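Long-range contacts in catechol 1,2-dioxygenase (Acinetobacter sp., PDB 1DMH), which catalyses the ferric-iron-dependent intradiol cleavage of catechol by molecular oxygen to cis,cis-muconate, the first step in turning catechol into the beta-ketoadipate pathway lactone: residues H132-H137 / A284-D289; Q189-T194 / K275-E280; N242-P247 / G260-A265. One frame throughout, in Å; residues are numbered along the deposited sequence.

Contact 1 of 3, residues H132-H137 / A284-D289; sequences HTLILH and AEMVFD
Two parallel strands lie side by side in the mixed beta-sheet of the intradiol dioxygenase domain. The axes of 133-137 and 284-287 run at 17° to each other and come within 4.7 Å. Leu-134 pairs with Ala-284, and the register holds through His-137 and Val-287.

The backbone bonds form an unbroken ladder of five. Ala-284 N and Met-286 N donate to Thr-133 O and Ile-135 O. Ile-135 N and His-137 N donate back to Ala-284 O and Met-286 O. The last rung is Phe-288 N to His-137 O, 2.9 Å. Close CA-H...O contacts lie between these bonds, such as Val-287 CA to His-137 O.

Apolar contacts occupy the face with Leu-134, Leu-136, Ala-284 and Met-286. Both leucines have CG anti to the backbone N, and each brings CD2 across to the partner strand. Leu-134 CD2 meets Met-286 CG at 3.9 Å, the two side chains crossing obliquely. Leu-136 CD2 lies against Met-286 CB, 4.2 Å away. This face is buried. Leu-134 also packs on Ile-225 of the catechol site, so the contact backs the active-site strand 220-230.

At the start, His-132 turns its ring beside Ala-284, but its NE2 bonds to Glu-267. The face of Ile-135, His-137, Glu-285 and Val-287 is more polar. Glu-285 reaches out with an extended chain, and its OE1 has a weak bond to His-268. With chi1 at 60°, the His-137 ring sits over its own backbone, flanked by N and C, and leans to the other strand. There a Val-287 methyl packs against it, CG2 to His-137 CE1 at 3.4 Å. His-137 NE2 donates to Glu-285 OE2 at 2.7 Å, near the ring plane but from above the carboxylate plane.

Contact 2 of 3, residues Q189-T194 / K275-E280; sequences QYRVRT and KANDVE
Two arginines of strand 189-195 reach the turn that ends helix 271-276. Asp-278, with positive phi, is the C-prime residue of the Schellman motif that closes this helix. Both arginine chains are extended from CG to NE, with CG anti to the backbone N, so they bridge a wide gap: Arg-193 CA and Val-279 CA are 9.3 Å apart.

The tight part is at the arginine tips. Arg-193 forms an end-on, two-nitrogen salt bridge with the Glu-280 carboxylate, the two planes 13° apart. Its NH2 bonds to Glu-280 OE1 at 2.7 Å, and its NH1 to Glu-280 OE2 at 3.2 Å, each on a syn lone pair. Val-279 CG1 lies over one guanidinium face. Arg-191 NH2 donates to a lone pair of Asn-277 OD1 at 3.0 Å, with guanidinium and amide nearly coplanar. With Asn-277 ND2 also donating to Ala-273 O, both ends of the amide are engaged, which sets its rotation.

The whole contact lies at the surface; its looser part is around Asp-278. There a water accepts from Arg-193 NH1 and donates to Asp-278 O. Asp-278 OD1 stays 5.4 Å from Arg-191 NH2.

Arg-193 also stands close to Arg-122, so the Glu-280 charge probably offsets some of the repulsion between these like charges.

Contact 3 of 3, residues N242-P247 / G260-A265; sequences NVAGDP and GLVVDA
A short parallel beta pairing joins the end of strand 237-243 to the start of strand 262-268, within the mixed sheet of the dioxygenase domain. Asn-242 pairs with Val-262, and Val-243 with Val-263. Asn-242 N donates to Leu-261 O, and Val-263 N to Asn-242 O at 2.8 Å. Just past the strand, Ala-244 N also donates to Val-263 O, from above the carbonyl plane. A type II turn then runs from Val-243 to Asp-246, with Gly-245 at positive phi.

Asn-242 has CG anti to the carbonyl carbon (chi1 -76°). Its CB lies 3.8 Å from Leu-261 O and also touches Val-262 CG2. At the tip, ND2 comes within 3.9 Å of Leu-261 O but forms no bond; it is buried without a polar partner in the model. The same side chain packs on Pro-222 and Thr-257, about 4 Å from the side chain of the iron ligand His-224.

Ala-244 CB rests on Val-262 CG1 and meets Asp-264 OD1 at 3.2 Å. One water continues the link: it accepts from Ala-265 N and donates to Ala-244 O at 2.8 Å.

Overall arrangement
From the N terminus, the helical zipper region comes first, and all three contacts follow in the dioxygenase domain. Strand 133-141 opens the loop that contact 1 closes at strand 283-291. Strand 189-195 opens the next loop, which contact 2 closes just after helix 271-276. Contact 3 closes the shortest, from 242-247 to 260-265. The loops nest without crossing: contact 3 inside contact 2, and contact 2 inside contact 1. Strand 133-141 lies between 189-195 and 283-291, while 262-268 continues the sheet past 283-291 to 237-243. Contact 1 therefore touches both others, but contacts 2 and 3 stay about 8 Å apart at their nearest atoms.

Contact 1 of 3, residues H132-H137 / A284-D289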
# COMPACT_ATOMS: atom_id res chain seq x y z
N HIS A 132 -13.85 -34.89 3.71
CA HIS A 132 -14.83 -35.65 4.49
C HIS A 132 -16.19 -35.10 4.06
O HIS A 132 -16.42 -33.89 4.11
CB HIS A 132 -14.59 -35.43 5.98
CG HIS A 132 -15.52 -36.21 6.86
ND1 HIS A 132 -15.65 -37.58 6.78
CD2 HIS A 132 -16.39 -35.81 7.82
CE1 HIS A 132 -16.55 -37.99 7.65
NE2 HIS A 132 -17.01 -36.94 8.30
N THR A 133 -17.08 -35.98 3.61
CA THR A 133 -18.39 -35.56 3.14
C THR A 133 -19.17 -34.76 4.14
O THR A 133 -19.25 -35.13 5.30
CB THR A 133 -19.25 -36.77 2.73
OG1 THR A 133 -18.53 -37.55 1.78
CG2 THR A 133 -20.55 -36.31 2.06
N LEU A 134 -19.77 -33.66 3.68
CA LEU A 134 -20.56 -32.77 4.52
C LEU A 134 -21.89 -32.50 3.83
O LEU A 134 -21.90 -32.13 2.65
CB LEU A 134 -19.83 -31.42 4.68
CG LEU A 134 -20.13 -30.45 5.83
CD1 LEU A 134 -20.10 -29.06 5.26
CD2 LEU A 134 -21.40 -30.73 6.53
N ILE A 135 -22.99 -32.69 4.54
CA ILE A 135 -24.34 -32.41 4.01
C ILE A 135 -24.71 -31.13 4.79
O ILE A 135 -24.81 -31.17 6.02
CB ILE A 135 -25.39 -33.52 4.37
CG1 ILE A 135 -24.97 -34.86 3.77
CG2 ILE A 135 -26.80 -33.14 3.90
CD1 ILE A 135 -24.80 -34.83 2.29
N LEU A 136 -24.87 -30.01 4.10
CA LEU A 136 -25.18 -28.75 4.77
C LEU A 136 -26.56 -28.32 4.26
O LEU A 136 -26.79 -28.23 3.07
CB LEU A 136 -24.14 -27.71 4.40
CG LEU A 136 -23.83 -26.42 5.17
CD1 LEU A 136 -23.51 -25.38 4.10
CD2 LEU A 136 -24.94 -25.95 6.08
N HIS A 137 -27.47 -28.04 5.18
CA HIS A 137 -28.79 -27.65 4.74
C HIS A 137 -29.46 -26.73 5.75
O HIS A 137 -29.01 -26.59 6.89
CB HIS A 137 -29.63 -28.91 4.48
CG HIS A 137 -29.79 -29.79 5.69
ND1 HIS A 137 -30.85 -29.68 6.56
CD2 HIS A 137 -29.00 -30.77 6.19
CE1 HIS A 137 -30.71 -30.56 7.54
NE2 HIS A 137 -29.59 -31.23 7.34
N ALA A 284 -20.51 -35.86 7.72
CA ALA A 284 -20.85 -34.88 8.73
C ALA A 284 -22.11 -34.12 8.26
O ALA A 284 -22.36 -33.96 7.05
CB ALA A 284 -19.69 -33.91 8.93
N GLU A 285 -22.93 -33.68 9.21
CA GLU A 285 -24.12 -32.91 8.87
C GLU A 285 -24.18 -31.61 9.69
O GLU A 285 -23.93 -31.61 10.91
CB GLU A 285 -25.40 -33.72 9.13
CG GLU A 285 -26.69 -32.92 8.92
CD GLU A 285 -27.94 -33.73 9.21
OE1 GLU A 285 -27.94 -34.47 10.22
OE2 GLU A 285 -28.92 -33.62 8.45
N MET A 286 -24.49 -30.51 9.00
CA MET A 286 -24.64 -29.19 9.63
C MET A 286 -25.95 -28.61 9.13
O MET A 286 -26.27 -28.69 7.94
CB MET A 286 -23.50 -28.24 9.25
CG MET A 286 -22.11 -28.69 9.73
SD MET A 286 -20.76 -27.58 9.23
CE MET A 286 -21.06 -26.21 10.26
N VAL A 287 -26.73 -28.05 10.04
CA VAL A 287 -28.00 -27.43 9.70
C VAL A 287 -27.80 -25.95 10.04
O VAL A 287 -27.30 -25.64 11.12
CB VAL A 287 -29.16 -27.99 10.56
CG1 VAL A 287 -30.48 -27.35 10.16
CG2 VAL A 287 -29.23 -29.49 10.42
N PHE A 288 -28.15 -25.04 9.15
CA PHE A 288 -28.01 -23.63 9.48
C PHE A 288 -29.09 -22.85 8.75
O PHE A 288 -29.11 -22.84 7.52
CB PHE A 288 -26.63 -23.08 9.09
CG PHE A 288 -26.40 -21.66 9.56
CD1 PHE A 288 -26.44 -21.36 10.92
CD2 PHE A 288 -26.21 -20.63 8.65
CE1 PHE A 288 -26.29 -20.04 11.37
CE2 PHE A 288 -26.06 -19.31 9.10
CZ PHE A 288 -26.10 -19.03 10.47
N ASP A 289 -30.00 -22.26 9.51
CA ASP A 289 -31.08 -21.45 8.94
C ASP A 289 -30.66 -20.00 9.00
O ASP A 289 -29.95 -19.59 9.93
CB ASP A 289 -32.38 -21.56 9.75
CG ASP A 289 -32.90 -22.96 9.85
OD1 ASP A 289 -32.67 -23.78 8.94
OD2 ASP A 289 -33.57 -23.24 10.85

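Contact 2 of 3, residues Q189-T194 / K275-E280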
# COMPACT_ATOMS: atom_id res chain seq x y z
N GLN A 189 -36.01 -23.98 1.44
CA GLN A 189 -34.83 -24.74 1.83
C GLN A 189 -33.70 -24.83 0.80
O GLN A 189 -33.92 -24.70 -0.41
CB GLN A 189 -35.26 -26.13 2.27
CG GLN A 189 -36.16 -26.11 3.50
CD GLN A 189 -36.49 -27.51 4.03
OE1 GLN A 189 -36.92 -28.39 3.28
NE2 GLN A 189 -36.29 -27.70 5.33
N TYR A 190 -32.49 -25.03 1.30
CA TYR A 190 -31.32 -25.20 0.44
C TYR A 190 -30.61 -26.41 1.03
O TYR A 190 -30.69 -26.68 2.24
CB TYR A 190 -30.41 -23.96 0.48
CG TYR A 190 -29.66 -23.76 1.80
CD1 TYR A 190 -30.27 -23.10 2.88
CD2 TYR A 190 -28.38 -24.26 1.98
CE1 TYR A 190 -29.61 -22.96 4.10
CE2 TYR A 190 -27.72 -24.12 3.21
CZ TYR A 190 -28.34 -23.47 4.26
OH TYR A 190 -27.69 -23.34 5.48
N ARG A 191 -29.94 -27.17 0.20
CA ARG A 191 -29.23 -28.32 0.69
C ARG A 191 -28.06 -28.54 -0.23
O ARG A 191 -28.20 -28.49 -1.45
CB ARG A 191 -30.15 -29.53 0.68
CG ARG A 191 -29.50 -30.81 1.14
CD ARG A 191 -30.50 -31.95 1.06
NE ARG A 191 -29.87 -33.27 1.18
CZ ARG A 191 -29.75 -33.96 2.31
NH1 ARG A 191 -30.25 -33.46 3.45
NH2 ARG A 191 -29.15 -35.16 2.30
N VAL A 192 -26.88 -28.74 0.35
CA VAL A 192 -25.73 -28.99 -0.50
C VAL A 192 -24.93 -30.13 0.03
O VAL A 192 -24.97 -30.42 1.22
CB VAL A 192 -24.77 -27.79 -0.61
CG1 VAL A 192 -25.47 -26.67 -1.24
CG2 VAL A 192 -24.27 -27.37 0.76
N ARG A 193 -24.25 -30.80 -0.88
CA ARG A 193 -23.34 -31.86 -0.50
C ARG A 193 -21.94 -31.28 -0.86
O ARG A 193 -21.72 -30.83 -1.99
CB ARG A 193 -23.60 -33.14 -1.29
CG ARG A 193 -22.46 -34.12 -1.13
CD ARG A 193 -22.68 -35.47 -1.80
NE ARG A 193 -21.42 -36.20 -1.74
CZ ARG A 193 -21.27 -37.47 -2.06
NH1 ARG A 193 -22.31 -38.18 -2.46
NH2 ARG A 193 -20.08 -38.04 -1.97
N THR A 194 -21.03 -31.26 0.11
CA THR A 194 -19.70 -30.74 -0.14
C THR A 194 -18.74 -31.47 0.82
O THR A 194 -18.99 -32.63 1.17
CB THR A 194 -19.67 -29.22 0.06
OG1 THR A 194 -18.39 -28.71 -0.34
CG2 THR A 194 -19.94 -28.85 1.51
N LYS A 275 -27.24 -44.53 4.21
CA LYS A 275 -28.11 -44.96 3.12
C LYS A 275 -29.22 -43.96 2.81
O LYS A 275 -29.57 -43.76 1.65
CB LYS A 275 -28.72 -46.30 3.49
CG LYS A 275 -29.16 -47.16 2.34
CD LYS A 275 -29.75 -48.44 2.92
CE LYS A 275 -28.78 -49.06 3.93
NZ LYS A 275 -29.38 -50.16 4.76
N ALA A 276 -29.77 -43.33 3.85
CA ALA A 276 -30.85 -42.37 3.68
C ALA A 276 -30.44 -41.13 2.91
O ALA A 276 -31.15 -40.69 2.01
CB ALA A 276 -31.41 -41.97 5.04
N ASN A 277 -29.30 -40.55 3.27
CA ASN A 277 -28.77 -39.34 2.62
C ASN A 277 -28.01 -39.74 1.37
O ASN A 277 -27.36 -38.92 0.74
CB ASN A 277 -27.83 -38.61 3.58
CG ASN A 277 -28.56 -38.03 4.77
OD1 ASN A 277 -29.18 -36.97 4.67
ND2 ASN A 277 -28.53 -38.74 5.90
N ASP A 278 -28.12 -41.01 1.03
CA ASP A 278 -27.44 -41.61 -0.11
C ASP A 278 -26.02 -41.12 -0.37
O ASP A 278 -25.72 -40.51 -1.39
CB ASP A 278 -28.31 -41.53 -1.39
CG ASP A 278 -28.90 -40.14 -1.62
OD1 ASP A 278 -29.63 -39.64 -0.74
OD2 ASP A 278 -28.65 -39.56 -2.71
N VAL A 279 -25.14 -41.39 0.59
CA VAL A 279 -23.74 -41.06 0.45
C VAL A 279 -23.03 -42.41 0.46
O VAL A 279 -23.68 -43.44 0.65
CB VAL A 279 -23.22 -40.13 1.59
CG1 VAL A 279 -23.84 -38.75 1.44
CG2 VAL A 279 -23.55 -40.71 2.95
N GLU A 280 -21.72 -42.40 0.30
CA GLU A 280 -20.95 -43.65 0.22
C GLU A 280 -20.22 -44.09 1.48
O GLU A 280 -19.45 -45.04 1.45
CB GLU A 280 -19.92 -43.54 -0.92
CG GLU A 280 -20.50 -43.09 -2.30
CD GLU A 280 -20.95 -41.60 -2.34
OE1 GLU A 280 -20.13 -40.71 -1.99
OE2 GLU A 280 -22.12 -41.33 -2.74
O HOH W 1 -24.79 -37.89 -2.31

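Contact 3 of 3, residues N242-P247 / G260-A265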
# COMPACT_ATOMS: atom_id res chain seq x y z
N ASN A 242 -19.00 -20.94 11.51
CA ASN A 242 -17.78 -21.51 12.04
C ASN A 242 -18.04 -22.94 12.46
O ASN A 242 -19.05 -23.22 13.09
CB ASN A 242 -17.34 -20.74 13.28
CG ASN A 242 -16.74 -19.45 12.94
OD1 ASN A 242 -15.60 -19.40 12.50
ND2 ASN A 242 -17.50 -18.36 13.10
N VAL A 243 -17.12 -23.83 12.12
CA VAL A 243 -17.29 -25.23 12.52
C VAL A 243 -16.93 -25.31 14.01
O VAL A 243 -15.81 -24.96 14.42
CB VAL A 243 -16.38 -26.16 11.66
CG1 VAL A 243 -16.50 -27.59 12.15
CG2 VAL A 243 -16.78 -26.05 10.18
N ALA A 244 -17.89 -25.74 14.82
CA ALA A 244 -17.64 -25.82 16.26
C ALA A 244 -16.45 -26.75 16.59
O ALA A 244 -16.20 -27.76 15.91
CB ALA A 244 -18.94 -26.27 17.01
N GLY A 245 -15.70 -26.39 17.62
CA GLY A 245 -14.57 -27.20 18.04
C GLY A 245 -13.24 -26.77 17.46
O GLY A 245 -12.20 -27.21 17.94
N ASP A 246 -13.25 -25.92 16.44
CA ASP A 246 -12.00 -25.49 15.83
C ASP A 246 -11.19 -24.73 16.88
O ASP A 246 -11.73 -23.96 17.66
CB ASP A 246 -12.29 -24.61 14.61
CG ASP A 246 -11.03 -24.31 13.82
OD1 ASP A 246 -10.16 -23.60 14.36
OD2 ASP A 246 -10.90 -24.78 12.67
N PRO A 247 -9.86 -24.93 16.90
CA PRO A 247 -8.93 -24.29 17.83
C PRO A 247 -8.93 -22.79 17.72
O PRO A 247 -8.58 -22.10 18.67
CB PRO A 247 -7.58 -24.85 17.38
CG PRO A 247 -7.94 -26.16 16.78
CD PRO A 247 -9.11 -25.76 15.96
N GLY A 260 -23.79 -17.30 17.67
CA GLY A 260 -24.91 -17.55 16.79
C GLY A 260 -24.41 -18.01 15.44
O GLY A 260 -25.21 -18.45 14.63
N LEU A 261 -23.12 -17.91 15.17
CA LEU A 261 -22.58 -18.35 13.89
C LEU A 261 -21.67 -19.57 14.02
O LEU A 261 -21.04 -20.00 13.04
CB LEU A 261 -21.83 -17.22 13.19
CG LEU A 261 -22.63 -15.96 12.86
CD1 LEU A 261 -21.72 -14.96 12.14
CD2 LEU A 261 -23.86 -16.31 12.00
N VAL A 262 -21.59 -20.13 15.23
CA VAL A 262 -20.77 -21.32 15.48
C VAL A 262 -21.72 -22.51 15.39
O VAL A 262 -22.67 -22.60 16.15
CB VAL A 262 -20.12 -21.27 16.88
CG1 VAL A 262 -19.30 -22.53 17.13
CG2 VAL A 262 -19.27 -20.02 17.01
N VAL A 263 -21.46 -23.42 14.46
CA VAL A 263 -22.35 -24.56 14.24
C VAL A 263 -21.65 -25.92 14.41
O VAL A 263 -20.51 -26.11 13.96
CB VAL A 263 -22.96 -24.42 12.80
CG1 VAL A 263 -23.91 -25.58 12.48
CG2 VAL A 263 -23.67 -23.06 12.66
N ASP A 264 -22.33 -26.86 15.06
CA ASP A 264 -21.76 -28.20 15.25
C ASP A 264 -21.93 -29.05 14.00
O ASP A 264 -23.00 -29.09 13.41
CB ASP A 264 -22.47 -28.98 16.37
CG ASP A 264 -22.52 -28.23 17.68
OD1 ASP A 264 -21.46 -27.80 18.18
OD2 ASP A 264 -23.65 -28.08 18.22
N ALA A 265 -20.87 -29.75 13.61
CA ALA A 265 -20.95 -30.65 12.47
C ALA A 265 -21.12 -32.03 13.11
O ALA A 265 -20.17 -32.58 13.67
CB ALA A 265 -19.66 -30.61 11.67
O HOH W 2 -18.26 -29.44 15.15